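Phosphoglycolate phosphatase (Lactobacillus plantarum, PDB 2HDO) probably hydrolyses the phosphate ester of 2-phosphoglycolate, as a member of the haloacid dehalogenase-like family of hydrolases. Local coordinates at residues A6-I11 against L145-K150. Sequence-based numbering, arbitrary orientation.
Sequences ALMFDI and LTALEK. With PO4 (phosphate ion), chain B.
Met8, a selenomethionine, reaches from the central strand 6-9 to helix 142-150 and touches it at two points: its SE lies 3.9 Å from CB of Ala147, and its CG lies 4.0 Å from CD2 of Leu148. With chi2 at -73° the chain is folded, not extended, about CB-CG, and the selenium comes over Ala147 while CG stays beside Leu148. That same Leu148 CD2 also meets CB of Ala6, 4.2 Å away, and thus bridges two alternate residues on one face of the strand. This is how a Rossmann-like HAD core attaches a helix to its parallel sheet; the axes of strand 6-9 and of residues 145-150 approach to 10.1 Å, and Val127 and Phe160 on other strands also touch Met8. The contacts of Ala147 and Leu148 with the strand are close and all apolar, whereas Glu149 and Lys150 are exposed, their outer atoms not modelled, though Lys150 still touches Val127. Past the strand's end, Asp10 is probably the first aspartate of the HAD-type DxDx(T/V) motif, beside a phosphate whose O2 accepts a hydrogen bond from Ile11 N (3.2 Å). Asp10 OD1 forms a salt bridge with Lys138, and an alanine here would probably leave that lysine without its carboxylate partner beside the anion. The chemistry thus divides: apolar burial joins strand to helix, while polar groups gather at the strand's C-terminal end, consistent with a HAD phosphatase active site.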
loop_
_atom_site.group_PDB
_atom_site.type_symbol
_atom_site.label_atom_id
_atom_site.label_comp_id
_atom_site.label_asym_id
_atom_site.label_seq_id
_atom_site.Cartn_x
_atom_site.Cartn_y
_atom_site.Cartn_z
ATOM N N ALA A 6 -5.940 -14.569 -8.282
ATOM C CA ALA A 6 -5.816 -13.747 -7.103
ATOM C C ALA A 6 -5.489 -12.319 -7.463
ATOM O O ALA A 6 -4.737 -12.056 -8.419
ATOM C CB ALA A 6 -4.737 -14.302 -6.150
ATOM N N LEU A 7 -6.035 -11.414 -6.658
ATOM C CA LEU A 7 -5.708 -9.999 -6.686
ATOM C C LEU A 7 -5.238 -9.593 -5.315
ATOM O O LEU A 7 -5.957 -9.785 -4.346
ATOM C CB LEU A 7 -6.908 -9.151 -7.049
ATOM C CG LEU A 7 -7.579 -9.385 -8.372
ATOM C CD1 LEU A 7 -8.696 -8.329 -8.525
ATOM C CD2 LEU A 7 -6.644 -9.350 -9.534
HETATM N N MSE A 8 -4.004 -9.092 -5.246
HETATM C CA MSE A 8 -3.467 -8.523 -4.009
HETATM C C MSE A 8 -3.383 -7.041 -4.152
HETATM O O MSE A 8 -3.034 -6.559 -5.215
HETATM C CB MSE A 8 -2.076 -9.083 -3.727
HETATM C CG MSE A 8 -2.063 -10.564 -3.631
HETATM SE SE MSE A 8 -2.875 -11.207 -1.964
HETATM C CE MSE A 8 -4.262 -12.483 -2.698
ATOM N N PHE A 9 -3.700 -6.321 -3.090
ATOM C CA PHE A 9 -3.770 -4.885 -3.107
ATOM C C PHE A 9 -2.843 -4.294 -2.040
ATOM O O PHE A 9 -2.789 -4.778 -0.930
ATOM C CB PHE A 9 -5.180 -4.367 -2.762
ATOM C CG PHE A 9 -6.243 -4.749 -3.753
ATOM C CD1 PHE A 9 -6.850 -5.987 -3.649
ATOM C CD2 PHE A 9 -6.632 -3.891 -4.777
ATOM C CE1 PHE A 9 -7.809 -6.386 -4.556
ATOM C CE2 PHE A 9 -7.627 -4.283 -5.674
ATOM C CZ PHE A 9 -8.191 -5.536 -5.573
ATOM N N ASP A 10 -2.149 -3.230 -2.409
ATOM C CA ASP A 10 -1.608 -2.258 -1.414
ATOM C C ASP A 10 -2.734 -1.387 -0.864
ATOM O O ASP A 10 -3.792 -1.309 -1.469
ATOM C CB ASP A 10 -0.589 -1.353 -2.108
ATOM C CG ASP A 10 0.432 -0.808 -1.168
ATOM O OD1 ASP A 10 0.390 -1.121 0.051
ATOM O OD2 ASP A 10 1.274 -0.035 -1.658
ATOM N N ILE A 11 -2.531 -0.711 0.273
ATOM C CA ILE A 11 -3.577 0.110 0.837
ATOM C C ILE A 11 -3.368 1.576 0.470
ATOM O O ILE A 11 -4.182 2.185 -0.223
ATOM C CB ILE A 11 -3.668 -0.049 2.369
ATOM C CG1 ILE A 11 -4.065 -1.484 2.701
ATOM C CG2 ILE A 11 -4.714 0.906 2.924
ATOM C CD1 ILE A 11 -3.859 -1.894 4.153
ATOM N N LEU A 145 4.973 -13.001 -1.844
ATOM C CA LEU A 145 5.007 -14.422 -2.044
ATOM C C LEU A 145 4.364 -15.127 -0.835
ATOM O O LEU A 145 3.739 -16.153 -0.994
ATOM C CB LEU A 145 6.446 -14.879 -2.253
ATOM C CG LEU A 145 7.002 -14.478 -3.608
ATOM C CD1 LEU A 145 8.493 -14.813 -3.689
ATOM C CD2 LEU A 145 6.251 -15.152 -4.740
ATOM N N THR A 146 4.491 -14.568 0.361
ATOM C CA THR A 146 3.874 -15.171 1.532
ATOM C C THR A 146 2.362 -15.131 1.409
ATOM O O THR A 146 1.678 -16.113 1.650
ATOM C CB THR A 146 4.389 -14.488 2.807
ATOM O OG1 THR A 146 5.812 -14.695 2.886
ATOM C CG2 THR A 146 3.735 -15.062 4.038
ATOM N N ALA A 147 1.839 -14.007 0.953
ATOM C CA ALA A 147 0.399 -13.851 0.781
ATOM C C ALA A 147 -0.115 -14.865 -0.207
ATOM O O ALA A 147 -1.106 -15.556 0.033
ATOM C CB ALA A 147 0.058 -12.401 0.310
ATOM N N LEU A 148 0.587 -15.006 -1.325
ATOM C CA LEU A 148 0.122 -15.935 -2.341
ATOM C C LEU A 148 0.196 -17.417 -1.910
ATOM O O LEU A 148 -0.693 -18.194 -2.197
ATOM C CB LEU A 148 0.872 -15.734 -3.655
ATOM C CG LEU A 148 0.669 -14.394 -4.324
ATOM C CD1 LEU A 148 1.589 -14.263 -5.492
ATOM C CD2 LEU A 148 -0.825 -14.225 -4.692
ATOM N N GLU A 149 1.200 -17.766 -1.125
ATOM C CA GLU A 149 1.287 -19.105 -0.577
ATOM C C GLU A 149 0.087 -19.404 0.344
ATOM O O GLU A 149 -0.455 -20.494 0.315
ATOM C CB GLU A 149 2.585 -19.277 0.209
ATOM C CG GLU A 149 2.964 -20.709 0.421
ATOM N N LYS A 150 -0.321 -18.413 1.130
ATOM C CA LYS A 150 -1.438 -18.563 2.074
ATOM C C LYS A 150 -2.795 -18.776 1.383
ATOM O O LYS A 150 -3.669 -19.397 1.966
ATOM C CB LYS A 150 -1.509 -17.384 3.074
ATOM C CG LYS A 150 -0.424 -17.391 4.115
ATOM C CD LYS A 150 -0.474 -16.142 4.982
HETATM P P PO4 B . 1.273 0.560 1.883
HETATM O O1 PO4 B . 2.343 -0.559 1.759
HETATM O O2 PO4 B . -0.198 0.202 2.187
HETATM O O3 PO4 B . 1.292 1.355 0.555
HETATM O O4 PO4 B . 1.706 1.507 3.008
#